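Local coordinates for CBS domain protein (Porphyromonas gingivalis, PDB 2NQW) that is of unknown function but belongs to a membrane CBS-domain family possibly binding flavin adenine dinucleotide, this piece being its transporter-associated domain, at residues Y17-K22 / D47-L52; F72-T77 / I85-F90. One frame throughout, in Å; residues are numbered along the deposited sequence.

Contacts 1 and 2 lie side by side in the same small domain, their centres about 8 Å apart, and share one antiparallel sheet. Contact 1 (17-22 with 47-52) sets the end of strand 17-20 against the first turn of helix 49-57; contact 2 (72-77 with 85-90) is the hairpin that supplies the next two strands. The seam between them is backbone pairing: F19 N is 2.8 Å from I87 O and Y17 O is 2.9 Å from I89 N, both probable hydrogen bonds. L49 of contact 1 also touches I87 and F74 of contact 2, which puts the helix over the sheet face carrying these residues. No functional site is assigned to these residues.

Contact 1. Residues Y17-K22 / D47-L52; sequences YLFEGK and DTLSGL
G21 O meets the first turn of the helix at S50, whose backbone N donates to it over 3.0 Å with an N-H...O angle of 156°. In one of the two conformers of S50, its OG lies 3.2 Å from the same G21 O, where its proton may go elsewhere. In that conformer, with chi1 at 62°, OG sits between the backbone N and the carbonyl carbon of S50, on the side of the incoming carbonyl. T48 is the N-cap: its OG1 accepts from G51 N at 3.0 Å. The helix start is thus held twice, by its own cap at G51 N and by the turn after the strand at S50 N, two amides that lack a partner from a preceding helical turn. This strand-end to helix-start junction belongs to the transporter-associated domain, where helix 49-57 lies on one face of an antiparallel sheet. The apolar part is small. L49 CD2 reaches F19 CB at 3.5 Å, the two side chains crossing at about a right angle, while the F19 ring leads away to stack with F9 and touch V28 and L32 of helix 25-32. At the outer side T48 CG2 packs against K22 O at 3.4 Å. In one of its two conformers K22 NZ comes within 3.5 Å of E20 OE1, a long and doubtful salt bridge.

Contact 2. Residues F72-T77 / I85-F90; sequences FRFQVT and IEIKIF
E86 OE1 takes two hydrogen bonds from neighbouring residues of strand 72-79: T77 OG1 donates to its anti lone pair over 2.7 Å, and Q78 NE2 gives the second. T77 OG1 lies between the backbone N and the carbonyl carbon (chi1 52°), the crowded position, which leaves T77 CG2 to pack on K88 CB at 3.8 Å. A classic beta bulge sets two residues, I85 and E86, opposite the single Q78. The remaining register is that of an antiparallel hairpin: Q75 and K88 form a hydrogen-bonded pair, flanked by the non-hydrogen-bonded pairs F74-I89 and V76-I87. At its far end F90 N points almost straight at R73 O, 3.0 Å away. Side chains sandwich the F90 ring. R73 CD lies over one face, offset toward the rim, in a CH-pi contact 4.0 Å from the centroid; K88 CE covers the centre of the opposite face, 3.5 Å above the plane. Q75 OE1 comes to the ring edge, 3.6 Å from F90 CZ, and a water bridges Q75 OE1 and K88 NZ. On the other face of the sheet the F74 and I89 side chains lie side by side, pointing the same way, with F74 CD1 3.9 Å from I89 CG1, and F74 CB meets I87 CG2. That apolar face is covered by helix 49-57 through L49, L52 and F53, while strand 66-69 borders the hairpin beside 72-79 and strand 17-20 borders it beside 84-89.

Contact 1. Residues Y17-K22 / D47-L52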
loop_
_atom_site.group_PDB
_atom_site.type_symbol
_atom_site.label_atom_id
_atom_site.label_comp_id
_atom_site.label_asym_id
_atom_site.label_seq_id
_atom_site.Cartn_x
_atom_site.Cartn_y
_atom_site.Cartn_z
ATOM N N TYR A 17 -6.897 6.665 1.601
ATOM C CA TYR A 17 -5.648 7.354 1.325
ATOM C C TYR A 17 -5.148 6.952 -0.040
ATOM O O TYR A 17 -5.355 5.830 -0.474
ATOM C CB TYR A 17 -4.572 6.977 2.383
ATOM C CG TYR A 17 -5.063 7.228 3.780
ATOM C CD1 TYR A 17 -5.094 8.525 4.299
ATOM C CD2 TYR A 17 -5.578 6.190 4.537
ATOM C CE1 TYR A 17 -5.591 8.780 5.569
ATOM C CE2 TYR A 17 -6.111 6.422 5.800
ATOM C CZ TYR A 17 -6.113 7.722 6.302
ATOM O OH TYR A 17 -6.612 7.988 7.570
ATOM N N LEU A 18 -4.424 7.849 -0.680
ATOM C CA LEU A 18 -3.655 7.489 -1.894
ATOM C C LEU A 18 -2.183 7.690 -1.574
ATOM O O LEU A 18 -1.796 8.786 -1.119
ATOM C CB LEU A 18 -4.039 8.363 -3.077
ATOM C CG LEU A 18 -5.465 8.223 -3.544
ATOM C CD1 LEU A 18 -5.780 9.276 -4.622
ATOM C CD2 LEU A 18 -5.657 6.817 -4.147
ATOM N N PHE A 19 -1.373 6.641 -1.785
ATOM C CA PHE A 19 0.078 6.718 -1.537
ATOM C C PHE A 19 0.842 6.468 -2.815
ATOM O O PHE A 19 0.456 5.597 -3.623
ATOM C CB PHE A 19 0.500 5.632 -0.531
ATOM C CG PHE A 19 0.407 6.065 0.905
ATOM C CD1 PHE A 19 1.536 6.551 1.564
ATOM C CD2 PHE A 19 -0.804 6.034 1.584
ATOM C CE1 PHE A 19 1.454 6.993 2.913
ATOM C CE2 PHE A 19 -0.896 6.472 2.910
ATOM C CZ PHE A 19 0.248 6.942 3.571
ATOM N N GLU A 20 1.988 7.123 -2.945
ATOM C CA GLU A 20 2.951 6.731 -3.967
ATOM C C GLU A 20 3.362 5.274 -3.726
ATOM O O GLU A 20 3.614 4.869 -2.580
ATOM C CB GLU A 20 4.184 7.648 -3.911
ATOM C CG GLU A 20 3.861 9.084 -4.255
ATOM C CD GLU A 20 5.049 10.035 -4.098
ATOM O OE1 GLU A 20 6.076 9.665 -3.499
ATOM O OE2 GLU A 20 4.911 11.197 -4.545
ATOM N N GLY A 21 3.496 4.490 -4.803
ATOM C CA GLY A 21 3.846 3.074 -4.623
ATOM C C GLY A 21 5.213 2.866 -3.987
ATOM O O GLY A 21 5.424 1.897 -3.247
ATOM N N LYS A 22 6.145 3.780 -4.252
ATOM C CA LYS A 22 7.492 3.639 -3.721
ATOM C C LYS A 22 7.609 3.993 -2.252
ATOM O O LYS A 22 8.705 3.861 -1.667
ATOM C CB LYS A 22 8.462 4.535 -4.501
ATOM C CG LYS A 22 8.332 6.019 -4.123
ATOM C CD LYS A 22 9.374 6.904 -4.820
ATOM C CE LYS A 22 9.171 8.348 -4.425
ATOM N NZ LYS A 22 9.307 8.552 -2.965
ATOM N N ASP A 47 10.328 -3.646 1.471
ATOM C CA ASP A 47 10.647 -2.282 1.878
ATOM C C ASP A 47 9.579 -1.236 1.587
ATOM O O ASP A 47 9.567 -0.181 2.224
ATOM C CB ASP A 47 11.956 -1.792 1.215
ATOM C CG ASP A 47 12.382 -0.444 1.737
ATOM O OD1 ASP A 47 12.443 -0.317 2.977
ATOM O OD2 ASP A 47 12.615 0.481 0.926
ATOM N N THR A 48 8.732 -1.490 0.596
ATOM C CA THR A 48 7.805 -0.456 0.135
ATOM C C THR A 48 6.369 -0.951 0.051
ATOM O O THR A 48 6.123 -2.155 0.101
ATOM C CB THR A 48 8.197 0.089 -1.258
ATOM O OG1 THR A 48 7.998 -0.974 -2.194
ATOM C CG2 THR A 48 9.674 0.590 -1.293
ATOM N N LEU A 49 5.447 -0.009 -0.104
ATOM C CA LEU A 49 4.048 -0.348 -0.252
ATOM C C LEU A 49 3.781 -1.188 -1.506
ATOM O O LEU A 49 3.053 -2.188 -1.461
ATOM C CB LEU A 49 3.229 0.959 -0.223
ATOM C CG LEU A 49 1.715 0.773 -0.185
ATOM C CD1 LEU A 49 1.217 0.030 1.036
ATOM C CD2 LEU A 49 1.081 2.155 -0.276
ATOM N N SER A 50 4.388 -0.810 -2.630
ATOM C CA SER A 50 4.231 -1.638 -3.816
ATOM C C SER A 50 4.888 -3.005 -3.582
ATOM O O SER A 50 4.341 -4.016 -4.037
ATOM C CB SER A 50 4.788 -0.922 -5.046
ATOM O OG SER A 50 6.170 -0.702 -4.880
ATOM N N GLY A 51 5.995 -3.061 -2.836
ATOM C CA GLY A 51 6.597 -4.359 -2.514
ATOM C C GLY A 51 5.652 -5.232 -1.712
ATOM O O GLY A 51 5.574 -6.450 -1.954
ATOM N N LEU A 52 4.937 -4.648 -0.741
ATOM C CA LEU A 52 3.981 -5.436 0.034
ATOM C C LEU A 52 2.890 -5.979 -0.903
ATOM O O LEU A 52 2.485 -7.138 -0.787
ATOM C CB LEU A 52 3.356 -4.575 1.128
ATOM C CG LEU A 52 2.306 -5.282 1.992
ATOM C CD1 LEU A 52 2.892 -6.496 2.730
ATOM C CD2 LEU A 52 1.747 -4.268 2.986
#

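Contact 2. Residues F72-T77 / I85-F90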
loop_
_atom_site.group_PDB
_atom_site.type_symbol
_atom_site.label_atom_id
_atom_site.label_comp_id
_atom_site.label_asym_id
_atom_site.label_seq_id
_atom_site.Cartn_x
_atom_site.Cartn_y
_atom_site.Cartn_z
ATOM N N PHE A 72 -6.158 -4.076 6.385
ATOM C CA PHE A 72 -5.947 -3.197 5.229
ATOM C C PHE A 72 -6.415 -3.828 3.938
ATOM O O PHE A 72 -6.271 -5.034 3.725
ATOM C CB PHE A 72 -4.438 -2.878 5.118
ATOM C CG PHE A 72 -3.874 -2.263 6.373
ATOM C CD1 PHE A 72 -3.112 -3.026 7.238
ATOM C CD2 PHE A 72 -4.183 -0.961 6.729
ATOM C CE1 PHE A 72 -2.629 -2.480 8.415
ATOM C CE2 PHE A 72 -3.706 -0.405 7.934
ATOM C CZ PHE A 72 -2.936 -1.161 8.777
ATOM N N ARG A 73 -6.908 -2.981 3.054
ATOM C CA ARG A 73 -7.180 -3.374 1.682
ATOM C C ARG A 73 -6.489 -2.360 0.779
ATOM O O ARG A 73 -6.574 -1.136 1.016
ATOM C CB ARG A 73 -8.689 -3.375 1.407
ATOM C CG ARG A 73 -9.042 -3.867 0.007
ATOM C CD ARG A 73 -10.599 -3.801 -0.214
ATOM N NE ARG A 73 -10.960 -4.260 -1.559
ATOM C CZ ARG A 73 -11.066 -5.540 -1.898
ATOM N NH1 ARG A 73 -10.862 -6.475 -0.974
ATOM N NH2 ARG A 73 -11.372 -5.878 -3.157
ATOM N N PHE A 74 -5.809 -2.875 -0.241
ATOM C CA PHE A 74 -5.008 -2.054 -1.149
ATOM C C PHE A 74 -5.527 -2.200 -2.563
ATOM O O PHE A 74 -5.994 -3.285 -2.948
ATOM C CB PHE A 74 -3.571 -2.606 -1.169
ATOM C CG PHE A 74 -2.930 -2.698 0.199
ATOM C CD1 PHE A 74 -2.596 -1.547 0.898
ATOM C CD2 PHE A 74 -2.668 -3.925 0.804
ATOM C CE1 PHE A 74 -2.026 -1.617 2.160
ATOM C CE2 PHE A 74 -2.072 -3.998 2.088
ATOM C CZ PHE A 74 -1.734 -2.821 2.740
ATOM N N GLN A 75 -5.454 -1.130 -3.349
ATOM C CA GLN A 75 -5.820 -1.233 -4.750
ATOM C C GLN A 75 -4.785 -0.448 -5.573
ATOM O O GLN A 75 -4.408 0.680 -5.222
ATOM C CB GLN A 75 -7.209 -0.629 -4.983
ATOM C CG GLN A 75 -7.677 -0.658 -6.454
ATOM C CD GLN A 75 -9.089 -0.109 -6.565
ATOM O OE1 GLN A 75 -9.891 -0.258 -5.636
ATOM N NE2 GLN A 75 -9.419 0.456 -7.699
ATOM N N VAL A 76 -4.322 -1.061 -6.674
ATOM C CA VAL A 76 -3.405 -0.333 -7.579
ATOM C C VAL A 76 -4.272 0.630 -8.373
ATOM O O VAL A 76 -5.088 0.193 -9.185
ATOM C CB VAL A 76 -2.661 -1.291 -8.529
ATOM C CG1 VAL A 76 -1.850 -0.513 -9.559
ATOM C CG2 VAL A 76 -1.755 -2.176 -7.718
ATOM N N THR A 77 -4.072 1.938 -8.161
ATOM C CA THR A 77 -4.898 2.912 -8.877
ATOM C C THR A 77 -4.174 3.508 -10.087
ATOM O O THR A 77 -4.838 3.977 -11.005
ATOM C CB THR A 77 -5.328 4.043 -7.938
ATOM O OG1 THR A 77 -4.155 4.572 -7.302
ATOM C CG2 THR A 77 -6.338 3.496 -6.904
ATOM N N ILE A 85 2.613 3.012 -9.409
ATOM C CA ILE A 85 2.949 4.360 -8.966
ATOM C C ILE A 85 1.962 4.923 -7.937
ATOM O O ILE A 85 2.336 5.854 -7.229
ATOM C CB ILE A 85 3.202 5.312 -10.117
ATOM C CG1 ILE A 85 1.932 5.612 -10.894
ATOM C CG2 ILE A 85 4.339 4.782 -11.020
ATOM C CD1 ILE A 85 2.165 6.613 -12.088
ATOM N N GLU A 86 0.750 4.365 -7.831
ATOM C CA GLU A 86 -0.148 4.820 -6.766
ATOM C C GLU A 86 -0.955 3.633 -6.281
ATOM O O GLU A 86 -1.448 2.834 -7.087
ATOM C CB GLU A 86 -1.091 5.895 -7.272
ATOM C CG GLU A 86 -1.932 6.556 -6.149
ATOM C CD GLU A 86 -2.839 7.611 -6.746
ATOM O OE1 GLU A 86 -3.787 7.233 -7.464
ATOM O OE2 GLU A 86 -2.617 8.820 -6.495
ATOM N N ILE A 87 -1.063 3.559 -4.953
ATOM C CA ILE A 87 -1.892 2.577 -4.287
ATOM C C ILE A 87 -2.877 3.297 -3.370
ATOM O O ILE A 87 -2.487 4.193 -2.593
ATOM C CB ILE A 87 -1.023 1.581 -3.476
ATOM C CG1 ILE A 87 -0.328 0.618 -4.456
ATOM C CG2 ILE A 87 -1.845 0.773 -2.453
ATOM C CD1 ILE A 87 0.786 -0.233 -3.828
ATOM N N LYS A 88 -4.140 2.882 -3.465
ATOM C CA LYS A 88 -5.168 3.283 -2.508
ATOM C C LYS A 88 -5.138 2.361 -1.304
ATOM O O LYS A 88 -5.110 1.129 -1.465
ATOM C CB LYS A 88 -6.538 3.183 -3.172
ATOM C CG LYS A 88 -7.678 3.393 -2.203
ATOM C CD LYS A 88 -9.022 3.468 -2.967
ATOM C CE LYS A 88 -10.168 3.470 -1.952
ATOM N NZ LYS A 88 -11.494 3.590 -2.662
ATOM N N ILE A 89 -5.171 2.966 -0.103
ATOM C CA ILE A 89 -5.406 2.210 1.142
ATOM C C ILE A 89 -6.834 2.576 1.563
ATOM O O ILE A 89 -7.155 3.767 1.733
ATOM C CB ILE A 89 -4.362 2.570 2.228
ATOM C CG1 ILE A 89 -2.953 2.250 1.733
ATOM C CG2 ILE A 89 -4.724 1.850 3.533
ATOM C CD1 ILE A 89 -1.835 2.605 2.720
ATOM N N PHE A 90 -7.694 1.564 1.667
ATOM C CA PHE A 90 -9.084 1.810 2.035
ATOM C C PHE A 90 -9.179 2.261 3.491
ATOM O O PHE A 90 -8.237 2.086 4.278
ATOM C CB PHE A 90 -9.894 0.525 1.806
ATOM C CG PHE A 90 -10.321 0.309 0.378
ATOM C CD1 PHE A 90 -11.638 0.514 -0.002
ATOM C CD2 PHE A 90 -9.385 -0.075 -0.577
ATOM C CE1 PHE A 90 -12.039 0.325 -1.336
ATOM C CE2 PHE A 90 -9.755 -0.284 -1.904
ATOM C CZ PHE A 90 -11.091 -0.074 -2.282
HETATM O O HOH W 1 -7.527 -0.503 4.340
HETATM O O HOH W 2 -11.618 1.941 -5.025
#